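Local coordinates for protein cryptochrome DASH, chloroplastic/mitochondrial (Arabidopsis thaliana, PDB 2J4D) that binds FAD and a folate light antenna, repairs cyclobutane pyrimidine dimers in single-stranded DNA and may act as a blue-light photoreceptor, at residues 148-151 with 152-155; 259-263 with 264-268; 302-305 with 306-309; 333-336 with 337-341. One frame throughout, in Å; residues are numbered along the deposited sequence.

Contact 1 (148-151 with 152-155); sequences EEVD and VERL. With MHF (5,10-methenyl-6,7,8-trihydrofolic acid), chain D.
Glu-148 and Val-152 are joined in the opening turn of helix 147-161, where Val-152 N donates to Glu-148 O and the CG2 methyl of Val-152 lies 3.4 Å from that oxygen. Glu-148 N, directed out of the helix start, gives a nearly straight bond (164°) to O4 of the folate MHF at 2.9 Å. The extended side chain of Glu-148 passes over one face of the pterin, with CD 3.3 Å from MHF C4A, and OE1 forms a salt bridge with Lys-89. Glu-149 meets the same ring system at its rim: a bend at chi2 (90°) swings the carboxylate close to the pterin plane, where OE2 accepts from MHF NA2 at 2.5 Å. The backbone oxygen of Glu-149 takes Glu-153 N. Val-150 presents CG1 to Glu-153 OE1 at 3.8 Å; the polar end of Glu-153 is claimed by Arg-47 and Lys-143. At Asp-151, CG anti to the backbone N (chi1 -169°) sets the carboxylate alongside Arg-154. Arg-154 NE and NH2 both grip Asp-151 OD1 side-on, NH2 at 2.9 Å; OD1 lies in the guanidinium plane, whereas the nitrogens approach it on the syn side from one face of the carboxylate. Leu-155 CG sits over one face of the Arg-154 guanidinium, toward its rim. Together these contacts build the N-terminal turns of a beta-alpha-beta helix whose first residues bind the antenna pterin in the photolyase alpha/beta domain.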
loop_
_atom_site.group_PDB
_atom_site.type_symbol
_atom_site.label_atom_id
_atom_site.label_comp_id
_atom_site.label_asym_id
_atom_site.label_seq_id
_atom_site.Cartn_x
_atom_site.Cartn_y
_atom_site.Cartn_z
ATOM N N GLU A 148 -5.610 -15.352 -1.211
ATOM C CA GLU A 148 -4.274 -15.829 -0.886
ATOM C C GLU A 148 -3.903 -15.670 0.582
ATOM O O GLU A 148 -3.403 -16.611 1.206
ATOM C CB GLU A 148 -3.238 -15.124 -1.776
ATOM C CG GLU A 148 -3.280 -15.598 -3.222
ATOM C CD GLU A 148 -2.403 -14.781 -4.148
ATOM O OE1 GLU A 148 -1.663 -13.891 -3.671
ATOM O OE2 GLU A 148 -2.459 -15.032 -5.365
ATOM N N GLU A 149 -4.159 -14.487 1.131
ATOM C CA GLU A 149 -3.829 -14.215 2.520
ATOM C C GLU A 149 -4.696 -15.011 3.500
ATOM O O GLU A 149 -4.208 -15.471 4.528
ATOM C CB GLU A 149 -3.944 -12.714 2.809
ATOM C CG GLU A 149 -2.848 -11.880 2.146
ATOM C CD GLU A 149 -3.210 -11.396 0.744
ATOM O OE1 GLU A 149 -4.046 -12.019 0.064
ATOM O OE2 GLU A 149 -2.644 -10.370 0.316
ATOM N N VAL A 150 -5.976 -15.187 3.188
ATOM C CA VAL A 150 -6.834 -15.936 4.098
ATOM C C VAL A 150 -6.519 -17.425 4.021
ATOM O O VAL A 150 -6.746 -18.173 4.975
ATOM C CB VAL A 150 -8.331 -15.669 3.816
ATOM C CG1 VAL A 150 -8.641 -14.188 4.111
ATOM C CG2 VAL A 150 -8.674 -16.020 2.385
ATOM N N ASP A 151 -5.975 -17.863 2.893
ATOM C CA ASP A 151 -5.614 -19.265 2.771
ATOM C C ASP A 151 -4.418 -19.525 3.693
ATOM O O ASP A 151 -4.337 -20.556 4.352
ATOM C CB ASP A 151 -5.254 -19.608 1.329
ATOM C CG ASP A 151 -5.131 -21.109 1.108
ATOM O OD1 ASP A 151 -6.072 -21.844 1.483
ATOM O OD2 ASP A 151 -4.103 -21.552 0.558
ATOM N N VAL A 152 -3.488 -18.581 3.749
ATOM C CA VAL A 152 -2.339 -18.741 4.627
ATOM C C VAL A 152 -2.810 -18.750 6.086
ATOM O O VAL A 152 -2.279 -19.497 6.904
ATOM C CB VAL A 152 -1.292 -17.631 4.398
ATOM C CG1 VAL A 152 -0.166 -17.753 5.433
ATOM C CG2 VAL A 152 -0.726 -17.762 2.984
ATOM N N GLU A 153 -3.815 -17.939 6.415
ATOM C CA GLU A 153 -4.355 -17.921 7.778
ATOM C C GLU A 153 -4.883 -19.319 8.109
ATOM O O GLU A 153 -4.659 -19.847 9.205
ATOM C CB GLU A 153 -5.492 -16.899 7.899
ATOM C CG GLU A 153 -5.031 -15.472 7.689
ATOM C CD GLU A 153 -6.172 -14.464 7.630
ATOM O OE1 GLU A 153 -7.356 -14.878 7.622
ATOM O OE2 GLU A 153 -5.873 -13.247 7.588
ATOM N N ARG A 154 -5.594 -19.908 7.153
ATOM C CA ARG A 154 -6.144 -21.247 7.330
ATOM C C ARG A 154 -5.019 -22.264 7.549
ATOM O O ARG A 154 -5.082 -23.082 8.463
ATOM C CB ARG A 154 -6.950 -21.653 6.093
ATOM C CG ARG A 154 -7.394 -23.128 6.086
ATOM C CD ARG A 154 -8.083 -23.493 4.766
ATOM N NE ARG A 154 -7.149 -23.544 3.639
ATOM C CZ ARG A 154 -6.378 -24.585 3.345
ATOM N NH1 ARG A 154 -6.426 -25.681 4.089
ATOM N NH2 ARG A 154 -5.553 -24.531 2.305
ATOM N N LEU A 155 -3.989 -22.208 6.710
ATOM C CA LEU A 155 -2.888 -23.160 6.829
ATOM C C LEU A 155 -2.137 -23.006 8.151
ATOM O O LEU A 155 -1.717 -24.000 8.756
ATOM C CB LEU A 155 -1.948 -23.016 5.633
ATOM C CG LEU A 155 -2.641 -23.472 4.337
ATOM C CD1 LEU A 155 -1.887 -22.959 3.143
ATOM C CD2 LEU A 155 -2.740 -25.003 4.294
HETATM N N1 MHF D . -2.737 -10.444 -4.382
HETATM C C2 MHF D . -2.985 -10.619 -3.040
HETATM N NA2 MHF D . -2.289 -9.874 -2.135
HETATM N N3 MHF D . -3.893 -11.509 -2.606
HETATM C C4 MHF D . -4.593 -12.294 -3.481
HETATM O O4 MHF D . -5.418 -13.116 -3.062
HETATM C C4A MHF D . -4.351 -12.156 -4.879
HETATM N N5 MHF D . -4.985 -12.945 -5.873
HETATM C C6 MHF D . -4.461 -13.023 -7.280
HETATM C C7 MHF D . -4.151 -11.572 -7.713
HETATM N N8 MHF D . -3.181 -11.043 -6.699
HETATM C C8A MHF D . -3.412 -11.203 -5.324
HETATM C C9 MHF D . -5.554 -13.755 -8.109
HETATM N N10 MHF D . -6.665 -13.889 -7.136
HETATM C C11 MHF D . -6.042 -13.956 -5.807
HETATM C C12 MHF D . -9.353 -17.178 -7.801
HETATM C C13 MHF D . -9.036 -16.252 -8.841
HETATM C C14 MHF D . -8.142 -15.206 -8.617
HETATM C C15 MHF D . -7.523 -15.039 -7.350
HETATM C C16 MHF D . -7.827 -15.993 -6.300
HETATM C C17 MHF D . -8.729 -17.051 -6.527
HETATM C C MHF D . -10.353 -18.247 -8.068
HETATM O O MHF D . -10.881 -18.304 -9.172
HETATM N N MHF D . -10.700 -19.138 -7.112
HETATM C CA MHF D . -11.709 -20.158 -7.396
HETATM C CB MHF D . -11.472 -21.401 -6.539
HETATM C CG MHF D . -10.131 -22.053 -6.755
HETATM C CD MHF D . -9.920 -22.465 -8.195
HETATM O OE1 MHF D . -10.598 -23.415 -8.642
HETATM O OE2 MHF D . -9.093 -21.826 -8.884
HETATM C CT MHF D . -13.109 -19.608 -7.113
HETATM O O1 MHF D . -13.212 -18.555 -6.447
HETATM O O2 MHF D . -14.097 -20.234 -7.551
#

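Contact 2 (259-263 with 264-268)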
loop_
_atom_site.group_PDB
_atom_site.type_symbol
_atom_site.label_atom_id
_atom_site.label_comp_id
_atom_site.label_asym_id
_atom_site.label_seq_id
_atom_site.Cartn_x
_atom_site.Cartn_y
_atom_site.Cartn_z
ATOM N N VAL A 259 4.688 11.999 6.963
ATOM C CA VAL A 259 3.470 12.624 7.472
ATOM C C VAL A 259 3.890 13.985 8.051
ATOM O O VAL A 259 3.255 15.010 7.801
ATOM C CB VAL A 259 2.794 11.764 8.576
ATOM C CG1 VAL A 259 1.678 12.547 9.233
ATOM C CG2 VAL A 259 2.197 10.501 7.954
ATOM N N PHE A 260 4.976 13.988 8.812
ATOM C CA PHE A 260 5.483 15.231 9.385
ATOM C C PHE A 260 5.871 16.211 8.272
ATOM O O PHE A 260 5.511 17.387 8.294
ATOM C CB PHE A 260 6.709 14.932 10.250
ATOM C CG PHE A 260 7.482 16.148 10.648
ATOM C CD1 PHE A 260 7.010 16.999 11.643
ATOM C CD2 PHE A 260 8.681 16.457 10.009
ATOM C CE1 PHE A 260 7.719 18.142 11.995
ATOM C CE2 PHE A 260 9.402 17.603 10.356
ATOM C CZ PHE A 260 8.919 18.445 11.350
ATOM N N GLU A 261 6.603 15.709 7.288
ATOM C CA GLU A 261 7.070 16.539 6.184
ATOM C C GLU A 261 5.964 17.212 5.369
ATOM O O GLU A 261 6.003 18.421 5.117
ATOM C CB GLU A 261 7.947 15.699 5.257
ATOM C CG GLU A 261 8.512 16.459 4.078
ATOM C CD GLU A 261 9.397 15.586 3.216
ATOM O OE1 GLU A 261 8.863 14.783 2.418
ATOM O OE2 GLU A 261 10.633 15.689 3.355
ATOM N N TYR A 262 4.975 16.424 4.965
ATOM C CA TYR A 262 3.876 16.927 4.153
ATOM C C TYR A 262 2.925 17.828 4.934
ATOM O O TYR A 262 2.555 18.908 4.469
ATOM C CB TYR A 262 3.094 15.755 3.552
ATOM C CG TYR A 262 2.082 16.187 2.518
ATOM C CD1 TYR A 262 2.494 16.676 1.278
ATOM C CD2 TYR A 262 0.716 16.159 2.795
ATOM C CE1 TYR A 262 1.567 17.136 0.339
ATOM C CE2 TYR A 262 -0.220 16.617 1.863
ATOM C CZ TYR A 262 0.218 17.106 0.640
ATOM O OH TYR A 262 -0.695 17.588 -0.268
ATOM N N PHE A 263 2.531 17.384 6.120
ATOM C CA PHE A 263 1.615 18.145 6.956
ATOM C C PHE A 263 2.222 19.378 7.608
ATOM O O PHE A 263 1.740 20.499 7.430
ATOM C CB PHE A 263 1.067 17.275 8.101
ATOM C CG PHE A 263 -0.011 16.312 7.694
ATOM C CD1 PHE A 263 -0.276 16.054 6.352
ATOM C CD2 PHE A 263 -0.743 15.638 8.662
ATOM C CE1 PHE A 263 -1.258 15.132 5.979
ATOM C CE2 PHE A 263 -1.730 14.711 8.303
ATOM C CZ PHE A 263 -1.986 14.459 6.961
ATOM N N TRP A 264 3.286 19.151 8.368
ATOM C CA TRP A 264 3.889 20.205 9.156
ATOM C C TRP A 264 5.046 21.014 8.597
ATOM O O TRP A 264 4.938 22.234 8.473
ATOM C CB TRP A 264 4.263 19.619 10.517
ATOM C CG TRP A 264 3.095 18.913 11.181
ATOM C CD1 TRP A 264 2.824 17.565 11.171
ATOM C CD2 TRP A 264 2.019 19.530 11.900
ATOM N NE1 TRP A 264 1.644 17.313 11.838
ATOM C CE2 TRP A 264 1.129 18.502 12.294
ATOM C CE3 TRP A 264 1.718 20.859 12.246
ATOM C CZ2 TRP A 264 -0.043 18.759 13.023
ATOM C CZ3 TRP A 264 0.548 21.116 12.974
ATOM C CH2 TRP A 264 -0.314 20.069 13.353
ATOM N N LYS A 265 6.152 20.357 8.276
ATOM C CA LYS A 265 7.308 21.078 7.760
ATOM C C LYS A 265 6.981 21.887 6.508
ATOM O O LYS A 265 7.291 23.080 6.432
ATOM C CB LYS A 265 8.456 20.111 7.466
ATOM C CG LYS A 265 9.727 20.819 7.022
ATOM C CD LYS A 265 10.865 19.847 6.783
ATOM C CE LYS A 265 12.063 20.565 6.163
ATOM N NZ LYS A 265 13.174 19.625 5.867
ATOM N N LYS A 266 6.353 21.246 5.531
ATOM C CA LYS A 266 5.999 21.923 4.294
ATOM C C LYS A 266 4.622 22.571 4.321
ATOM O O LYS A 266 4.299 23.364 3.437
ATOM C CB LYS A 266 6.101 20.958 3.111
ATOM C CG LYS A 266 7.531 20.550 2.808
ATOM C CD LYS A 266 7.597 19.579 1.645
ATOM C CE LYS A 266 9.011 19.490 1.118
ATOM N NZ LYS A 266 9.446 20.835 0.645
ATOM N N ASP A 267 3.816 22.230 5.325
ATOM C CA ASP A 267 2.481 22.819 5.474
ATOM C C ASP A 267 1.683 22.736 4.166
ATOM O O ASP A 267 1.016 23.688 3.761
ATOM C CB ASP A 267 2.649 24.281 5.928
ATOM C CG ASP A 267 1.383 24.874 6.532
ATOM O OD1 ASP A 267 0.569 24.123 7.111
ATOM O OD2 ASP A 267 1.221 26.110 6.446
ATOM N N LEU A 268 1.741 21.582 3.509
ATOM C CA LEU A 268 1.041 21.397 2.245
ATOM C C LEU A 268 -0.365 20.823 2.373
ATOM O O LEU A 268 -1.129 20.834 1.409
ATOM C CB LEU A 268 1.862 20.496 1.323
ATOM C CG LEU A 268 3.169 21.123 0.843
ATOM C CD1 LEU A 268 3.979 20.108 0.061
ATOM C CD2 LEU A 268 2.849 22.340 -0.023
HETATM O O HOH W 1 11.861 18.113 3.736
#
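Leu-268 lays its CB over one face of the Tyr-262 ring, in a CH-pi contact 3.9 Å from the centroid, and the two side chains cross at about a right angle. The closest pair is Tyr-262 CE1 and Leu-268 CB at 3.5 Å, so the methylene sits toward the rim of the ring. A second CH-pi contact joins successive residues: Phe-263 CB stands over a face of the five-membered ring of Trp-264, 3.5 Å from CD1 of that indole. With CG of Trp-264 beside its own backbone N (chi1 -52°), the five-membered ring is brought against Phe-263 CB, and NE1 is bonded to Glu-305 OE1. Phe-260 runs roughly perpendicular to Trp-264, its CD1 4.0 Å from Trp-264 CB, while CE2 on the other rim of the phenyl ring approaches Lys-265 CB. Glu-261 and Lys-266 extend side by side through their aliphatic parts. The carboxylate of Glu-261 is taken mainly by Ala-9 N and Arg-258, but a water also spans OE2 and Lys-265 NZ.

The backbone widens over the same residues. Phe-260 O receives Trp-264 N and Lys-265 N from opposite faces of its carbonyl plane, at 2.8 and 3.0 Å, and Lys-266 N reaches Glu-261 O. Asp-267 then turns the chain with positive phi, and Leu-268 N returns to Tyr-262 O at 3.0 Å. Tyr-262 packs beside Tyr-272, an FAD-binding residue by similarity. Widened pi-type turns closed by a residue in left-handed conformation form this C-terminal end of helix 252-265.

Contact 3 (302-305 with 306-309)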
loop_
_atom_site.group_PDB
_atom_site.type_symbol
_atom_site.label_atom_id
_atom_site.label_comp_id
_atom_site.label_asym_id
_atom_site.label_seq_id
_atom_site.Cartn_x
_atom_site.Cartn_y
_atom_site.Cartn_z
ATOM N N ILE A 302 -2.913 8.926 11.063
ATOM C CA ILE A 302 -3.026 10.043 10.126
ATOM C C ILE A 302 -4.192 10.957 10.504
ATOM O O ILE A 302 -4.064 12.184 10.473
ATOM C CB ILE A 302 -3.213 9.546 8.667
ATOM C CG1 ILE A 302 -1.949 8.809 8.206
ATOM C CG2 ILE A 302 -3.484 10.744 7.726
ATOM C CD1 ILE A 302 -2.126 7.998 6.925
ATOM N N TYR A 303 -5.321 10.359 10.873
ATOM C CA TYR A 303 -6.500 11.131 11.264
ATOM C C TYR A 303 -6.210 12.031 12.467
ATOM O O TYR A 303 -6.602 13.200 12.496
ATOM C CB TYR A 303 -7.665 10.193 11.592
ATOM C CG TYR A 303 -8.892 10.914 12.098
ATOM C CD1 TYR A 303 -9.574 11.824 11.292
ATOM C CD2 TYR A 303 -9.368 10.696 13.392
ATOM C CE1 TYR A 303 -10.705 12.508 11.765
ATOM C CE2 TYR A 303 -10.496 11.374 13.872
ATOM C CZ TYR A 303 -11.153 12.275 13.054
ATOM O OH TYR A 303 -12.247 12.958 13.528
ATOM N N GLU A 304 -5.522 11.494 13.464
ATOM C CA GLU A 304 -5.206 12.295 14.634
ATOM C C GLU A 304 -4.263 13.436 14.284
ATOM O O GLU A 304 -4.350 14.508 14.874
ATOM C CB GLU A 304 -4.618 11.420 15.740
ATOM C CG GLU A 304 -5.678 10.562 16.414
ATOM C CD GLU A 304 -5.223 9.979 17.740
ATOM O OE1 GLU A 304 -5.081 8.746 17.828
ATOM O OE2 GLU A 304 -5.010 10.760 18.694
ATOM N N GLU A 305 -3.369 13.212 13.322
ATOM C CA GLU A 305 -2.442 14.259 12.900
ATOM C C GLU A 305 -3.232 15.339 12.163
ATOM O O GLU A 305 -2.959 16.536 12.316
ATOM C CB GLU A 305 -1.356 13.676 11.992
ATOM C CG GLU A 305 -0.318 12.860 12.739
ATOM C CD GLU A 305 0.523 13.711 13.682
ATOM O OE1 GLU A 305 1.164 14.672 13.208
ATOM O OE2 GLU A 305 0.546 13.420 14.896
ATOM N N VAL A 306 -4.207 14.914 11.361
ATOM C CA VAL A 306 -5.068 15.855 10.638
ATOM C C VAL A 306 -5.889 16.680 11.648
ATOM O O VAL A 306 -6.082 17.888 11.471
ATOM C CB VAL A 306 -6.045 15.116 9.686
ATOM C CG1 VAL A 306 -7.110 16.083 9.167
ATOM C CG2 VAL A 306 -5.283 14.517 8.510
ATOM N N GLN A 307 -6.375 16.030 12.700
ATOM C CA GLN A 307 -7.149 16.739 13.720
ATOM C C GLN A 307 -6.289 17.810 14.370
ATOM O O GLN A 307 -6.741 18.936 14.601
ATOM C CB GLN A 307 -7.623 15.783 14.817
ATOM C CG GLN A 307 -8.751 14.837 14.436
ATOM C CD GLN A 307 -9.115 13.934 15.602
ATOM O OE1 GLN A 307 -8.273 13.179 16.113
ATOM N NE2 GLN A 307 -10.368 14.012 16.040
ATOM N N ARG A 308 -5.050 17.455 14.689
ATOM C CA ARG A 308 -4.156 18.412 15.317
ATOM C C ARG A 308 -3.860 19.566 14.363
ATOM O O ARG A 308 -3.807 20.731 14.776
ATOM C CB ARG A 308 -2.854 17.737 15.764
ATOM C CG ARG A 308 -2.025 18.658 16.658
ATOM C CD ARG A 308 -0.931 17.939 17.438
ATOM N NE ARG A 308 0.296 17.789 16.665
ATOM C CZ ARG A 308 0.617 16.694 15.993
ATOM N NH1 ARG A 308 -0.204 15.654 16.008
ATOM N NH2 ARG A 308 1.755 16.642 15.308
ATOM N N TYR A 309 -3.686 19.245 13.084
ATOM C CA TYR A 309 -3.415 20.268 12.081
ATOM C C TYR A 309 -4.587 21.241 11.997
ATOM O O TYR A 309 -4.392 22.467 11.977
ATOM C CB TYR A 309 -3.197 19.622 10.714
ATOM C CG TYR A 309 -2.788 20.586 9.615
ATOM C CD1 TYR A 309 -1.443 20.799 9.310
ATOM C CD2 TYR A 309 -3.749 21.257 8.855
ATOM C CE1 TYR A 309 -1.064 21.649 8.269
ATOM C CE2 TYR A 309 -3.383 22.106 7.818
ATOM C CZ TYR A 309 -2.039 22.297 7.525
ATOM O OH TYR A 309 -1.675 23.120 6.477
#
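Glu-305 and Arg-308, three residues apart, form an end-on salt bridge in which each carboxylate oxygen takes a different guanidinium nitrogen. Arg-308 NH1 donates to Glu-305 OE2 at 2.6 Å in a nearly straight bond (171°), in the plane of the guanidinium but from well above that of the carboxylate. The companion bond, Arg-308 NH2 to Glu-305 OE1 at 2.9 Å, is more bent and meets OE1 on the syn side. The two flat groups are turned 63° against each other. Glu-305 folds back at chi2 (-66°) to bring its carboxylate alongside the arginine, which itself bends at chi3.

Elsewhere on the helix, one turn on from Tyr-303, the amide of Gln-307 stacks on the tyrosine ring, the two planes close to parallel though the side chains cross obliquely, with CG over the face in a CH-pi contact 4.0 Å from the centroid and Gln-307 CD 3.4 Å from Tyr-303 CE2. Val-306 CG2 rests 3.3 Å from Ile-302 O, the acceptor of Val-306 N, and the regular backbone bonds carry on to Tyr-309.

A second shell fixes the acid: Tyr-26 OH holds OE2 and Trp-264 shares OE1, so each oxygen of this buried carboxylate has two partners, which would be expected to stabilise its charge. Glu-304 turns to Ser-210 and Arg-212. Helix 299-312 accordingly lies between its neighbours: Glu-305 and Val-306 pack on Phe-263 of helix 252-265, Arg-308 touches helix 12-26 at Tyr-26, and Ile-302, Tyr-303 and Val-306 rest on helix 317-339 through Leu-326, Leu-323 and Val-322.

Contact 4 (333-336 with 337-341). With MHF (5,10-methenyl-6,7,8-trihydrofolic acid), chain D.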
loop_
_atom_site.group_PDB
_atom_site.type_symbol
_atom_site.label_atom_id
_atom_site.label_comp_id
_atom_site.label_asym_id
_atom_site.label_seq_id
_atom_site.Cartn_x
_atom_site.Cartn_y
_atom_site.Cartn_z
ATOM N N ARG A 333 -11.195 -1.899 0.720
ATOM C CA ARG A 333 -10.812 -2.970 1.634
ATOM C C ARG A 333 -12.073 -3.759 2.025
ATOM O O ARG A 333 -12.077 -4.994 1.993
ATOM C CB ARG A 333 -10.124 -2.374 2.874
ATOM C CG ARG A 333 -9.975 -3.326 4.050
ATOM C CD ARG A 333 -8.998 -4.447 3.779
ATOM N NE ARG A 333 -7.632 -3.959 3.628
ATOM C CZ ARG A 333 -6.560 -4.745 3.576
ATOM N NH1 ARG A 333 -6.696 -6.064 3.669
ATOM N NH2 ARG A 333 -5.355 -4.216 3.420
ATOM N N PHE A 334 -13.149 -3.060 2.380
ATOM C CA PHE A 334 -14.379 -3.769 2.752
ATOM C C PHE A 334 -14.995 -4.428 1.521
ATOM O O PHE A 334 -15.535 -5.528 1.596
ATOM C CB PHE A 334 -15.400 -2.816 3.398
ATOM C CG PHE A 334 -14.945 -2.233 4.716
ATOM C CD1 PHE A 334 -14.472 -3.055 5.732
ATOM C CD2 PHE A 334 -14.995 -0.857 4.938
ATOM C CE1 PHE A 334 -14.047 -2.514 6.953
ATOM C CE2 PHE A 334 -14.576 -0.305 6.158
ATOM C CZ PHE A 334 -14.100 -1.139 7.163
ATOM N N LEU A 335 -14.886 -3.761 0.378
ATOM C CA LEU A 335 -15.445 -4.290 -0.861
ATOM C C LEU A 335 -14.769 -5.610 -1.242
ATOM O O LEU A 335 -15.403 -6.494 -1.821
ATOM C CB LEU A 335 -15.281 -3.253 -1.977
ATOM C CG LEU A 335 -16.205 -3.248 -3.201
ATOM C CD1 LEU A 335 -17.667 -3.313 -2.787
ATOM C CD2 LEU A 335 -15.948 -1.969 -3.986
ATOM N N SER A 336 -13.489 -5.759 -0.906
ATOM C CA SER A 336 -12.787 -6.995 -1.234
ATOM C C SER A 336 -13.483 -8.166 -0.557
ATOM O O SER A 336 -13.556 -9.265 -1.113
ATOM C CB SER A 336 -11.309 -6.938 -0.804
ATOM O OG SER A 336 -11.150 -6.988 0.607
ATOM N N ILE A 337 -14.006 -7.932 0.642
ATOM C CA ILE A 337 -14.697 -8.986 1.366
ATOM C C ILE A 337 -16.013 -9.323 0.683
ATOM O O ILE A 337 -16.327 -10.493 0.452
ATOM C CB ILE A 337 -14.980 -8.572 2.819
ATOM C CG1 ILE A 337 -13.662 -8.226 3.518
ATOM C CG2 ILE A 337 -15.667 -9.716 3.557
ATOM C CD1 ILE A 337 -13.828 -7.676 4.923
ATOM N N LYS A 338 -16.789 -8.300 0.353
ATOM C CA LYS A 338 -18.068 -8.544 -0.301
ATOM C C LYS A 338 -17.906 -9.217 -1.663
ATOM O O LYS A 338 -18.694 -10.091 -2.028
ATOM C CB LYS A 338 -18.841 -7.228 -0.473
ATOM C CG LYS A 338 -20.243 -7.405 -1.063
ATOM C CD LYS A 338 -20.933 -6.052 -1.278
ATOM C CE LYS A 338 -22.341 -6.238 -1.823
ATOM N NZ LYS A 338 -22.994 -4.945 -2.171
ATOM N N CYS A 339 -16.880 -8.826 -2.410
ATOM C CA CYS A 339 -16.669 -9.382 -3.751
ATOM C C CYS A 339 -15.967 -10.729 -3.816
ATOM O O CYS A 339 -16.174 -11.494 -4.758
ATOM C CB CYS A 339 -15.871 -8.401 -4.613
ATOM S SG CYS A 339 -16.686 -6.821 -4.936
ATOM N N GLY A 340 -15.120 -11.015 -2.839
ATOM C CA GLY A 340 -14.402 -12.270 -2.885
ATOM C C GLY A 340 -13.579 -12.301 -4.160
ATOM O O GLY A 340 -13.108 -11.255 -4.632
ATOM N N ASN A 341 -13.429 -13.481 -4.746
ATOM C CA ASN A 341 -12.623 -13.615 -5.946
ATOM C C ASN A 341 -13.196 -13.010 -7.222
ATOM O O ASN A 341 -12.532 -13.019 -8.252
ATOM C CB ASN A 341 -12.255 -15.080 -6.165
ATOM C CG ASN A 341 -11.454 -15.645 -5.012
ATOM O OD1 ASN A 341 -10.620 -14.949 -4.431
ATOM N ND2 ASN A 341 -11.687 -16.908 -4.681
HETATM N N1 MHF D . -2.737 -10.444 -4.382
HETATM C C2 MHF D . -2.985 -10.619 -3.040
HETATM N NA2 MHF D . -2.289 -9.874 -2.135
HETATM N N3 MHF D . -3.893 -11.509 -2.606
HETATM C C4 MHF D . -4.593 -12.294 -3.481
HETATM O O4 MHF D . -5.418 -13.116 -3.062
HETATM C C4A MHF D . -4.351 -12.156 -4.879
HETATM N N5 MHF D . -4.985 -12.945 -5.873
HETATM C C6 MHF D . -4.461 -13.023 -7.280
HETATM C C7 MHF D . -4.151 -11.572 -7.713
HETATM N N8 MHF D . -3.181 -11.043 -6.699
HETATM C C8A MHF D . -3.412 -11.203 -5.324
HETATM C C9 MHF D . -5.554 -13.755 -8.109
HETATM N N10 MHF D . -6.665 -13.889 -7.136
HETATM C C11 MHF D . -6.042 -13.956 -5.807
HETATM C C12 MHF D . -9.353 -17.178 -7.801
HETATM C C13 MHF D . -9.036 -16.252 -8.841
HETATM C C14 MHF D . -8.142 -15.206 -8.617
HETATM C C15 MHF D . -7.523 -15.039 -7.350
HETATM C C16 MHF D . -7.827 -15.993 -6.300
HETATM C C17 MHF D . -8.729 -17.051 -6.527
HETATM C C MHF D . -10.353 -18.247 -8.068
HETATM O O MHF D . -10.881 -18.304 -9.172
HETATM N N MHF D . -10.700 -19.138 -7.112
HETATM C CA MHF D . -11.709 -20.158 -7.396
HETATM C CB MHF D . -11.472 -21.401 -6.539
HETATM C CG MHF D . -10.131 -22.053 -6.755
HETATM C CD MHF D . -9.920 -22.465 -8.195
HETATM O OE1 MHF D . -10.598 -23.415 -8.642
HETATM O OE2 MHF D . -9.093 -21.826 -8.884
HETATM C CT MHF D . -13.109 -19.608 -7.113
HETATM O O1 MHF D . -13.212 -18.555 -6.447
HETATM O O2 MHF D . -14.097 -20.234 -7.551
HETATM O O HOH W 2 -11.352 -10.278 -2.626
#
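This is a helix C terminus, where Leu-335 and Ser-336 hold Cys-339 and Gly-340 as helix 317-339 ends beside the antenna folate. Cys-339 N donates to Leu-335 O at 2.8 Å, and its SG packs against Leu-335 CG at 4.0 Å. Gly-340 then leaves the helix with positive phi while its N still reaches Ser-336 O, at 2.9 Å. A water donates both to this oxygen and to Gly-340 O, bridging the last turn. Ser-336 OG, placed between its own backbone N and carbonyl carbon (chi1 71°), folds back to donate to Arg-333 O at 2.6 Å and also bonds Thr-145 OG1. One residue earlier in the helix, Phe-334 O takes Lys-338 N and, weakly, Ile-337 N, with Ile-337 CB 3.3 Å from that oxygen.

The turn at Gly-340 delivers Asn-341 to MHF. Asn-341 ND2 donates to MHF O1 at 2.9 Å, nearly straight (162°), while the amide carbon and OD1 lie over the C16–C17 rim of the benzoyl ring, Asn-341 CG 3.4 Å from MHF C17. Lys-338 extends the other way, to Leu-190 O and Asp-192; Lys-338 and Asp-192 also line another MHF site.

The helix end is wedged between the two domains: Arg-333 reaches Glu-144 and Ile-337 packs on Thr-145, in the loop after strand 138-142, while Arg-333 and Ser-336 touch Cys-426 of helix 425-436 and Cys-339 abuts Pro-349.

Overall arrangement
All four contacts are local to single helices, so none closes a long loop; they follow in series, without nesting or crossing. Contact 1 opens in the alpha/beta domain, on the helix between strands 138-142 and 168-172. The chain then crosses the molecule to contact 2, with centres about 38 Å apart on opposite sides of the chain's centre. Contact 3, on the helix 299-312, touches contact 2 directly: Asp-267 OD1 lies 2.5 Å from Tyr-309 OH, and the rings of Trp-264 and Tyr-309 meet edge to face. Helix 317-339 follows and returns to contact 4, whose centre is about 15 Å from that of contact 1; MHF bridges the two, tying the alpha/beta and FAD-binding domains together.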